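Long-range contacts in Plm1 (Streptomyces sp. HK803, PDB 4HXY), which is an NADPH-binding ketoreductase domain that probably reduces the beta-keto group of the growing chain in the first module of phoslactomycin biosynthesis: residues Trp111-Val116 / Gly331-Ala336; Phe320-Gly325 / Ala337-Leu342; Ser358-Pro363 / Asp406-Asp411. One frame throughout, in Å; residues are numbered along the deposited sequence.

Contact 1 (Trp111-Val116 / Gly331-Ala336); sequences WGLGRV and GQAGYA. With NDP (NADPH dihydro-nicotinamide-adenine-dinucleotide phosphate), chain C.
The guanidinium of Arg115 folds back over its own helix, so that Trp111 O lies 3.5 Å above the plane, over its centre, while NH1 sits in plane at the edge of the Trp111 ring. On the other segment, the Tyr335 side chain leads away from this helix, and its ring edge meets the cofactor: its OH shares a 2.8 Å hydrogen bond with O2D of NADPH, consistent with the tyrosine of the short-chain dehydrogenase active site. The helices meet through Val116 and Leu113 on one side and two alanines on the other. Val116 has CG1 anti to the backbone N, which brings CG2 to 3.6 Å from Ala336 CB and CG1 to 3.7 Å from Ala333 N. Leu113 CD1 closes over Ala333 CB at 3.9 Å. Gly112 lets the backbones come near, with its O 3.4 Å from Ala336 CB; a beta carbon here would clash with Ala336 O. Gln332, at the N-cap position, turns its end away, and OE1 bonds to Ser324 OG. Helix 105-120 thus packs against the start of helix 333-351, with Leu113 also touching helix 67-77, Trp111 reaching strand 125-131, and Ala336 resting on Ser324 of helix 324-327.

Contact 2 (Phe320-Gly325 / Ala337-Leu342); sequences FSSISG and AGNACL. With NDP (NADPH dihydro-nicotinamide-adenine-dinucleotide phosphate), chain C.
Asn339 is the largest single contributor to this contact, its carboxamide laid across the end of strand 320-322. With CG beside the backbone N (chi1 -75°), the side chain leaves the helix toward the strand, placing OD1 3.2 Å from Ser321 CA and ND2 3.5 Å from Ser322 CB. Its CB meets Ser321 OG at 3.3 Å. One turn on, Leu342 has CG beside its own backbone N, so that CD1 comes tip-first onto the strand backbone, 3.4 Å from Phe320 O. Past the strand, Gly325 fits against the same helix: a beta carbon there would fall 2.8 Å from Ala340 N, a clash, and its absence lets the turn settle on Asn339 CB and Ala340.

The strand and helix belong to the Rossmann-type core of a short-chain dehydrogenase; their short axes run at 128° and approach to 7.3 Å. Ser322 and Tyr335 probably correspond to the family's active-site serine and tyrosine; Asn339 stands four residues after the tyrosine, where classical members have lysine, and Lys300 probably supplies the amine, as in other polyketide synthase ketoreductases. The strand end borders the nicotinamide, Ser321 O lying 3.1 Å from C6N of NADPH.

A second shell fixes these groups. Lys300 NZ hydrogen-bonds both Asn339 OD1 and the cofactor, and its charge would probably polarise the amide, while ND2 gives a weak bond to Tyr335 O. Ser321 OG, anti to its backbone N, is bonded to Asp343 OD1. At the turn Ser322 OG, also anti, accepts from Ser324 N over 2.9 Å in a nearly straight capping bond (169°). On the far side of the strand, the Phe320 ring packs on Leu199 and Val203 of helix 198-210 and meets Trp361 edge to face.

Contact 3 (Ser358-Pro363 / Asp406-Asp411); sequences SVAWGP and DPVVAD. With NDP (NADPH dihydro-nicotinamide-adenine-dinucleotide phosphate), chain C.
Parallel strands 358-361 and 408-411 run side by side in the Rossmann-type core, inclined by 22°, with Ala360 paired to Val408 and Trp361 to Val409. Three backbone bonds join them. Ala360 N gives to Pro407 O at 2.9 Å, arriving in the plane of that carbonyl. Ala360 O then takes Val409 N at 3.0 Å, the donor standing 36° out of the carbonyl plane, and Gly362 N gives to Val409 O at 2.8 Å. Each of the three accepting carbonyls also receives a CA-H, from Val359, Val408 and Trp361 respectively. The alternate groups of strand 358-361 point to the other neighbour, strand 316-322, where Trp361 bonds to Ser321 and Ile323, and Val359 to Leu319 and Ser321.

Where the backbone pairing starts, a side chain takes over: Ser358 N gives to Asp406 OD1 at 3.1 Å, meeting it from above the carboxylate, 60° out of its plane. The same oxygen holds a salt bridge to Arg350 NH1, which is likely to stabilise the charged carboxylate; Ser358 OG turns instead to Asp343 OD1. An alanine in place of Asp406 removes the carboxylate that serves both Ser358 N and Arg350, and would probably leave the start of the strand pair less firmly held.

On one face Val359, Trp361 and Val409 group together. Val359 CG1 lies over the centre of the indole, and Val409 runs alongside it, CG1 reaching Trp361 CZ3 at 3.8 Å. Beyond the strand, Gly362 O lies 3.3 Å from C4N of NADPH, so the strand end forms a wall of the nicotinamide pocket. Past the last backbone bond a water bridges the segments, giving a hydrogen bond to Pro363 O at 3.0 Å and accepting one from Asp411 N at 3.1 Å.

Overall arrangement
The three contacts lead from a helix packed against the start of helix 333-351 to the paired strands 357-361 and 408-412, and each touches NADPH. Contacts 1 and 2 share helix 333-351, with centres about 9 Å apart; besides their link through Ser324, Arg115 NH2 reaches Gly325 O in a weak hydrogen bond. Contacts 2 and 3, centres about 10 Å apart, are joined through neighbouring strands 316-322 and 357-361, where Ser321 CB lies 3.3 Å from Ser358 OG. Contacts 1 and 3 do not touch, their centres being about 16 Å apart. The cofactor bridges them: Tyr335 holds its ribose, Phe320 lies by that ribose, and Ser321, Ser322 and residues 361-363 border its nicotinamide.

Contact 1 (Trp111-Val116 / Gly331-Ala336)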
# COMPACT_ATOMS: atom_id res chain seq x y z
N TRP A 111 4.28 -0.07 7.44
CA TRP A 111 4.62 1.26 6.93
C TRP A 111 3.37 2.03 6.47
O TRP A 111 3.26 3.25 6.68
CB TRP A 111 5.66 1.16 5.81
CG TRP A 111 7.01 0.96 6.36
CD1 TRP A 111 7.44 -0.09 7.14
CD2 TRP A 111 8.13 1.84 6.24
NE1 TRP A 111 8.74 0.09 7.49
CE2 TRP A 111 9.20 1.25 6.94
CE3 TRP A 111 8.35 3.04 5.55
CZ2 TRP A 111 10.44 1.84 7.01
CZ3 TRP A 111 9.60 3.62 5.65
CH2 TRP A 111 10.63 3.00 6.33
N GLY A 112 2.43 1.34 5.85
CA GLY A 112 1.18 1.99 5.45
C GLY A 112 0.47 2.57 6.65
O GLY A 112 0.05 3.71 6.63
N LEU A 113 0.35 1.77 7.70
CA LEU A 113 -0.31 2.21 8.92
C LEU A 113 0.49 3.27 9.66
O LEU A 113 -0.07 4.25 10.16
CB LEU A 113 -0.58 1.01 9.83
CG LEU A 113 -1.48 1.35 11.01
CD1 LEU A 113 -2.50 0.20 11.22
CD2 LEU A 113 -0.66 1.63 12.24
N GLY A 114 1.80 3.09 9.74
CA GLY A 114 2.68 3.99 10.46
C GLY A 114 2.65 5.41 9.92
O GLY A 114 2.64 6.37 10.67
N ARG A 115 2.60 5.55 8.60
CA ARG A 115 2.42 6.88 8.00
C ARG A 115 1.12 7.57 8.46
O ARG A 115 1.12 8.77 8.71
CB ARG A 115 2.46 6.81 6.47
CG ARG A 115 3.89 6.59 5.92
CD ARG A 115 3.94 6.63 4.39
NE ARG A 115 3.50 5.35 3.79
CZ ARG A 115 4.30 4.34 3.49
NH1 ARG A 115 5.62 4.42 3.67
NH2 ARG A 115 3.79 3.24 2.97
N VAL A 116 0.04 6.81 8.57
CA VAL A 116 -1.21 7.33 9.10
C VAL A 116 -1.05 7.73 10.59
O VAL A 116 -1.56 8.76 11.01
CB VAL A 116 -2.34 6.34 8.88
CG1 VAL A 116 -3.62 6.87 9.51
CG2 VAL A 116 -2.53 6.09 7.38
N GLY A 331 -7.58 8.79 9.15
CA GLY A 331 -8.76 7.94 9.07
C GLY A 331 -8.61 6.71 8.20
O GLY A 331 -9.50 5.87 8.15
N GLN A 332 -7.44 6.58 7.55
CA GLN A 332 -7.22 5.50 6.58
C GLN A 332 -6.18 4.43 6.98
O GLN A 332 -5.61 3.75 6.11
CB GLN A 332 -6.86 6.13 5.24
CG GLN A 332 -7.98 6.98 4.71
CD GLN A 332 -7.94 7.19 3.23
OE1 GLN A 332 -6.88 7.21 2.61
NE2 GLN A 332 -9.12 7.33 2.64
N ALA A 333 -5.95 4.22 8.27
CA ALA A 333 -4.96 3.23 8.72
C ALA A 333 -5.05 1.87 8.02
O ALA A 333 -4.05 1.38 7.49
CB ALA A 333 -5.04 3.04 10.25
N GLY A 334 -6.23 1.25 8.01
CA GLY A 334 -6.42 -0.05 7.38
C GLY A 334 -6.35 -0.00 5.87
O GLY A 334 -5.82 -0.91 5.23
N TYR A 335 -6.90 1.06 5.30
CA TYR A 335 -6.89 1.24 3.85
C TYR A 335 -5.43 1.42 3.39
O TYR A 335 -4.95 0.77 2.47
CB TYR A 335 -7.72 2.44 3.48
CG TYR A 335 -7.93 2.65 2.01
CD1 TYR A 335 -8.50 1.67 1.22
CD2 TYR A 335 -7.60 3.86 1.42
CE1 TYR A 335 -8.72 1.87 -0.14
CE2 TYR A 335 -7.80 4.07 0.08
CZ TYR A 335 -8.38 3.08 -0.69
OH TYR A 335 -8.58 3.32 -2.02
N ALA A 336 -4.73 2.30 4.08
CA ALA A 336 -3.31 2.56 3.78
C ALA A 336 -2.47 1.30 3.92
O ALA A 336 -1.62 1.00 3.09
CB ALA A 336 -2.76 3.69 4.70
PA NDP C . -16.17 0.17 -5.38
O1A NDP C . -17.12 0.72 -6.40
O2A NDP C . -16.64 0.05 -3.96
O5B NDP C . -15.67 -1.27 -5.87
C5B NDP C . -15.13 -2.19 -4.94
C4B NDP C . -15.52 -3.57 -5.37
O4B NDP C . -14.96 -4.53 -4.50
C3B NDP C . -17.01 -3.81 -5.32
O3B NDP C . -17.40 -4.40 -6.58
C2B NDP C . -17.23 -4.78 -4.18
O2B NDP C . -18.37 -5.52 -4.55
C1B NDP C . -15.90 -5.54 -4.24
N9A NDP C . -15.54 -6.31 -3.05
C8A NDP C . -15.37 -5.85 -1.76
N7A NDP C . -15.06 -6.90 -0.96
C5A NDP C . -15.01 -8.03 -1.74
C6A NDP C . -14.73 -9.36 -1.48
N6A NDP C . -14.42 -9.84 -0.28
N1A NDP C . -14.78 -10.25 -2.53
C2A NDP C . -15.07 -9.83 -3.82
N3A NDP C . -15.35 -8.51 -4.09
C4A NDP C . -15.31 -7.64 -3.05
O3 NDP C . -14.81 1.02 -5.33
PN NDP C . -13.97 1.61 -6.55
O1N NDP C . -13.86 3.07 -6.31
O2N NDP C . -14.42 1.14 -7.87
O5D NDP C . -12.49 1.11 -6.23
C5D NDP C . -12.04 -0.17 -6.63
C4D NDP C . -10.59 -0.31 -6.22
O4D NDP C . -9.84 0.83 -6.63
C3D NDP C . -10.42 -0.40 -4.72
O3D NDP C . -9.56 -1.45 -4.42
C2D NDP C . -9.80 0.92 -4.31
O2D NDP C . -8.99 0.81 -3.16
C1D NDP C . -9.05 1.31 -5.57
N1N NDP C . -8.92 2.77 -5.70
C2N NDP C . -10.00 3.54 -5.99
C3N NDP C . -9.94 4.94 -5.97
C7N NDP C . -11.10 5.78 -6.36
O7N NDP C . -10.84 7.12 -6.50
N7N NDP C . -12.33 5.34 -6.55
C4N NDP C . -8.59 5.59 -5.92
C5N NDP C . -7.47 4.65 -5.61
C6N NDP C . -7.67 3.29 -5.53
P2B NDP C . -19.19 -6.44 -3.52
O1X NDP C . -20.41 -6.88 -4.30
O2X NDP C . -19.57 -5.65 -2.27
O3X NDP C . -18.36 -7.58 -3.09

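Contact 2 (Phe320-Gly325 / Ala337-Leu342)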
# COMPACT_ATOMS: atom_id res chain seq x y z
N PHE A 320 -4.83 -2.68 -8.08
CA PHE A 320 -5.27 -1.30 -7.90
C PHE A 320 -5.02 -0.86 -6.47
O PHE A 320 -5.76 -1.22 -5.54
CB PHE A 320 -6.73 -1.16 -8.28
CG PHE A 320 -6.97 -0.89 -9.74
CD1 PHE A 320 -6.10 -1.34 -10.72
CD2 PHE A 320 -8.05 -0.12 -10.12
CE1 PHE A 320 -6.32 -1.05 -12.07
CE2 PHE A 320 -8.27 0.19 -11.47
CZ PHE A 320 -7.42 -0.30 -12.45
N SER A 321 -3.93 -0.12 -6.30
CA SER A 321 -3.55 0.44 -5.05
C SER A 321 -3.98 1.91 -4.96
O SER A 321 -4.77 2.37 -5.78
CB SER A 321 -2.04 0.24 -4.85
OG SER A 321 -1.63 0.65 -3.57
N SER A 322 -3.44 2.64 -4.00
CA SER A 322 -3.89 4.00 -3.70
C SER A 322 -2.74 4.84 -3.17
O SER A 322 -1.85 4.29 -2.50
CB SER A 322 -4.97 4.00 -2.63
OG SER A 322 -5.31 5.33 -2.24
N ILE A 323 -2.79 6.14 -3.45
CA ILE A 323 -1.93 7.14 -2.75
C ILE A 323 -1.98 6.99 -1.23
O ILE A 323 -1.03 7.33 -0.53
CB ILE A 323 -2.28 8.57 -3.17
CG1 ILE A 323 -3.78 8.85 -3.01
CG2 ILE A 323 -1.80 8.79 -4.62
CD1 ILE A 323 -4.17 10.32 -3.13
N SER A 324 -3.06 6.45 -0.70
CA SER A 324 -3.17 6.24 0.76
C SER A 324 -2.03 5.39 1.29
O SER A 324 -1.49 5.65 2.37
CB SER A 324 -4.51 5.59 1.11
OG SER A 324 -4.64 5.51 2.51
N GLY A 325 -1.63 4.38 0.52
CA GLY A 325 -0.54 3.51 0.93
C GLY A 325 0.82 4.08 0.60
O GLY A 325 1.85 3.44 0.91
N ALA A 337 -2.70 0.55 4.99
CA ALA A 337 -1.93 -0.66 5.24
C ALA A 337 -2.12 -1.65 4.09
O ALA A 337 -1.16 -2.21 3.56
CB ALA A 337 -2.34 -1.29 6.56
N GLY A 338 -3.37 -1.84 3.69
CA GLY A 338 -3.68 -2.81 2.64
C GLY A 338 -3.05 -2.42 1.33
O GLY A 338 -2.55 -3.28 0.59
N ASN A 339 -3.08 -1.14 1.02
CA ASN A 339 -2.51 -0.67 -0.23
C ASN A 339 -0.99 -0.81 -0.24
O ASN A 339 -0.41 -1.19 -1.25
CB ASN A 339 -2.99 0.75 -0.53
CG ASN A 339 -4.42 0.78 -1.03
OD1 ASN A 339 -4.72 0.23 -2.07
ND2 ASN A 339 -5.31 1.43 -0.28
N ALA A 340 -0.35 -0.54 0.90
CA ALA A 340 1.09 -0.73 1.01
C ALA A 340 1.44 -2.21 0.81
O ALA A 340 2.48 -2.54 0.22
CB ALA A 340 1.61 -0.24 2.38
N CYS A 341 0.60 -3.09 1.32
CA CYS A 341 0.78 -4.53 1.09
C CYS A 341 0.74 -4.88 -0.39
O CYS A 341 1.54 -5.70 -0.86
CB CYS A 341 -0.26 -5.33 1.85
SG CYS A 341 -0.05 -5.36 3.65
N LEU A 342 -0.20 -4.28 -1.13
CA LEU A 342 -0.31 -4.56 -2.57
C LEU A 342 0.98 -4.20 -3.29
O LEU A 342 1.47 -4.94 -4.12
CB LEU A 342 -1.46 -3.78 -3.21
CG LEU A 342 -2.87 -4.19 -2.86
CD1 LEU A 342 -3.86 -3.33 -3.67
CD2 LEU A 342 -3.09 -5.69 -3.10
PA NDP C . -16.17 0.17 -5.38
O1A NDP C . -17.12 0.72 -6.40
O2A NDP C . -16.64 0.05 -3.96
O5B NDP C . -15.67 -1.27 -5.87
C5B NDP C . -15.13 -2.19 -4.94
C4B NDP C . -15.52 -3.57 -5.37
O4B NDP C . -14.96 -4.53 -4.50
C3B NDP C . -17.01 -3.81 -5.32
O3B NDP C . -17.40 -4.40 -6.58
C2B NDP C . -17.23 -4.78 -4.18
O2B NDP C . -18.37 -5.52 -4.55
C1B NDP C . -15.90 -5.54 -4.24
N9A NDP C . -15.54 -6.31 -3.05
C8A NDP C . -15.37 -5.85 -1.76
N7A NDP C . -15.06 -6.90 -0.96
C5A NDP C . -15.01 -8.03 -1.74
C6A NDP C . -14.73 -9.36 -1.48
N6A NDP C . -14.42 -9.84 -0.28
N1A NDP C . -14.78 -10.25 -2.53
C2A NDP C . -15.07 -9.83 -3.82
N3A NDP C . -15.35 -8.51 -4.09
C4A NDP C . -15.31 -7.64 -3.05
O3 NDP C . -14.81 1.02 -5.33
PN NDP C . -13.97 1.61 -6.55
O1N NDP C . -13.86 3.07 -6.31
O2N NDP C . -14.42 1.14 -7.87
O5D NDP C . -12.49 1.11 -6.23
C5D NDP C . -12.04 -0.17 -6.63
C4D NDP C . -10.59 -0.31 -6.22
O4D NDP C . -9.84 0.83 -6.63
C3D NDP C . -10.42 -0.40 -4.72
O3D NDP C . -9.56 -1.45 -4.42
C2D NDP C . -9.80 0.92 -4.31
O2D NDP C . -8.99 0.81 -3.16
C1D NDP C . -9.05 1.31 -5.57
N1N NDP C . -8.92 2.77 -5.70
C2N NDP C . -10.00 3.54 -5.99
C3N NDP C . -9.94 4.94 -5.97
C7N NDP C . -11.10 5.78 -6.36
O7N NDP C . -10.84 7.12 -6.50
N7N NDP C . -12.33 5.34 -6.55
C4N NDP C . -8.59 5.59 -5.92
C5N NDP C . -7.47 4.65 -5.61
C6N NDP C . -7.67 3.29 -5.53
P2B NDP C . -19.19 -6.44 -3.52
O1X NDP C . -20.41 -6.88 -4.30
O2X NDP C . -19.57 -5.65 -2.27
O3X NDP C . -18.36 -7.58 -3.09

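Contact 3 (Ser358-Pro363 / Asp406-Asp411)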
# COMPACT_ATOMS: atom_id res chain seq x y z
N SER A 358 1.55 -2.81 -9.48
CA SER A 358 0.62 -2.19 -8.55
C SER A 358 0.58 -0.71 -8.86
O SER A 358 1.61 -0.03 -8.75
CB SER A 358 1.06 -2.41 -7.12
OG SER A 358 0.10 -1.88 -6.20
N VAL A 359 -0.57 -0.20 -9.26
CA VAL A 359 -0.67 1.23 -9.55
C VAL A 359 -1.32 1.90 -8.35
O VAL A 359 -2.45 1.56 -7.99
CB VAL A 359 -1.53 1.53 -10.80
CG1 VAL A 359 -1.61 3.02 -11.06
CG2 VAL A 359 -0.94 0.85 -12.05
N ALA A 360 -0.60 2.85 -7.74
CA ALA A 360 -1.10 3.60 -6.59
C ALA A 360 -1.84 4.82 -7.13
O ALA A 360 -1.26 5.85 -7.42
CB ALA A 360 0.04 3.97 -5.67
N TRP A 361 -3.14 4.66 -7.32
CA TRP A 361 -3.98 5.71 -7.86
C TRP A 361 -4.34 6.83 -6.86
O TRP A 361 -4.69 6.59 -5.69
CB TRP A 361 -5.30 5.11 -8.29
CG TRP A 361 -5.20 4.06 -9.34
CD1 TRP A 361 -5.44 2.73 -9.19
CD2 TRP A 361 -4.96 4.28 -10.72
NE1 TRP A 361 -5.31 2.09 -10.39
CE2 TRP A 361 -5.02 3.03 -11.35
CE3 TRP A 361 -4.66 5.39 -11.47
CZ2 TRP A 361 -4.80 2.87 -12.72
CZ3 TRP A 361 -4.47 5.26 -12.83
CH2 TRP A 361 -4.52 4.00 -13.44
N GLY A 362 -4.30 8.06 -7.37
CA GLY A 362 -5.13 9.11 -6.80
C GLY A 362 -6.60 8.90 -7.08
O GLY A 362 -7.00 7.91 -7.69
N PRO A 363 -7.44 9.84 -6.63
CA PRO A 363 -8.86 9.70 -6.80
C PRO A 363 -9.22 9.68 -8.27
O PRO A 363 -8.56 10.34 -9.09
CB PRO A 363 -9.43 10.94 -6.11
CG PRO A 363 -8.30 11.92 -6.07
CD PRO A 363 -7.08 11.08 -5.92
N ASP A 406 6.67 0.39 -9.77
CA ASP A 406 5.34 0.51 -9.22
C ASP A 406 5.07 2.02 -9.21
O ASP A 406 5.59 2.76 -8.42
CB ASP A 406 5.16 -0.12 -7.86
CG ASP A 406 4.84 -1.63 -7.92
OD1 ASP A 406 4.51 -2.21 -9.00
OD2 ASP A 406 4.93 -2.23 -6.82
N PRO A 407 4.23 2.44 -10.13
CA PRO A 407 3.91 3.84 -10.31
C PRO A 407 2.82 4.36 -9.39
O PRO A 407 1.94 3.65 -8.99
CB PRO A 407 3.43 3.88 -11.75
CG PRO A 407 2.74 2.58 -11.89
CD PRO A 407 3.59 1.61 -11.16
N VAL A 408 2.94 5.65 -9.09
CA VAL A 408 1.92 6.41 -8.38
C VAL A 408 1.36 7.37 -9.44
O VAL A 408 2.13 8.10 -10.06
CB VAL A 408 2.54 7.22 -7.22
CG1 VAL A 408 1.45 7.92 -6.39
CG2 VAL A 408 3.37 6.31 -6.32
N VAL A 409 0.05 7.33 -9.66
CA VAL A 409 -0.60 8.11 -10.74
C VAL A 409 -1.74 8.93 -10.17
O VAL A 409 -2.73 8.38 -9.69
CB VAL A 409 -1.12 7.17 -11.85
CG1 VAL A 409 -1.85 7.98 -12.94
CG2 VAL A 409 0.03 6.32 -12.43
N ALA A 410 -1.59 10.26 -10.19
CA ALA A 410 -2.54 11.15 -9.52
C ALA A 410 -2.44 12.55 -10.10
O ALA A 410 -1.39 12.91 -10.62
CB ALA A 410 -2.26 11.18 -7.99
N ASP A 411 -3.52 13.31 -10.02
CA ASP A 411 -3.51 14.73 -10.42
C ASP A 411 -3.36 15.58 -9.15
O ASP A 411 -4.36 15.82 -8.45
CB ASP A 411 -4.84 15.04 -11.12
CG ASP A 411 -4.90 16.44 -11.71
OD1 ASP A 411 -3.99 17.24 -11.41
OD2 ASP A 411 -5.87 16.72 -12.46
PA NDP C . -16.17 0.17 -5.38
O1A NDP C . -17.12 0.72 -6.40
O2A NDP C . -16.64 0.05 -3.96
O5B NDP C . -15.67 -1.27 -5.87
C5B NDP C . -15.13 -2.19 -4.94
C4B NDP C . -15.52 -3.57 -5.37
O4B NDP C . -14.96 -4.53 -4.50
C3B NDP C . -17.01 -3.81 -5.32
O3B NDP C . -17.40 -4.40 -6.58
C2B NDP C . -17.23 -4.78 -4.18
O2B NDP C . -18.37 -5.52 -4.55
C1B NDP C . -15.90 -5.54 -4.24
N9A NDP C . -15.54 -6.31 -3.05
C8A NDP C . -15.37 -5.85 -1.76
N7A NDP C . -15.06 -6.90 -0.96
C5A NDP C . -15.01 -8.03 -1.74
C6A NDP C . -14.73 -9.36 -1.48
N6A NDP C . -14.42 -9.84 -0.28
N1A NDP C . -14.78 -10.25 -2.53
C2A NDP C . -15.07 -9.83 -3.82
N3A NDP C . -15.35 -8.51 -4.09
C4A NDP C . -15.31 -7.64 -3.05
O3 NDP C . -14.81 1.02 -5.33
PN NDP C . -13.97 1.61 -6.55
O1N NDP C . -13.86 3.07 -6.31
O2N NDP C . -14.42 1.14 -7.87
O5D NDP C . -12.49 1.11 -6.23
C5D NDP C . -12.04 -0.17 -6.63
C4D NDP C . -10.59 -0.31 -6.22
O4D NDP C . -9.84 0.83 -6.63
C3D NDP C . -10.42 -0.40 -4.72
O3D NDP C . -9.56 -1.45 -4.42
C2D NDP C . -9.80 0.92 -4.31
O2D NDP C . -8.99 0.81 -3.16
C1D NDP C . -9.05 1.31 -5.57
N1N NDP C . -8.92 2.77 -5.70
C2N NDP C . -10.00 3.54 -5.99
C3N NDP C . -9.94 4.94 -5.97
C7N NDP C . -11.10 5.78 -6.36
O7N NDP C . -10.84 7.12 -6.50
N7N NDP C . -12.33 5.34 -6.55
C4N NDP C . -8.59 5.59 -5.92
C5N NDP C . -7.47 4.65 -5.61
C6N NDP C . -7.67 3.29 -5.53
P2B NDP C . -19.19 -6.44 -3.52
O1X NDP C . -20.41 -6.88 -4.30
O2X NDP C . -19.57 -5.65 -2.27
O3X NDP C . -18.36 -7.58 -3.09
O HOH W 1 -6.13 12.12 -8.78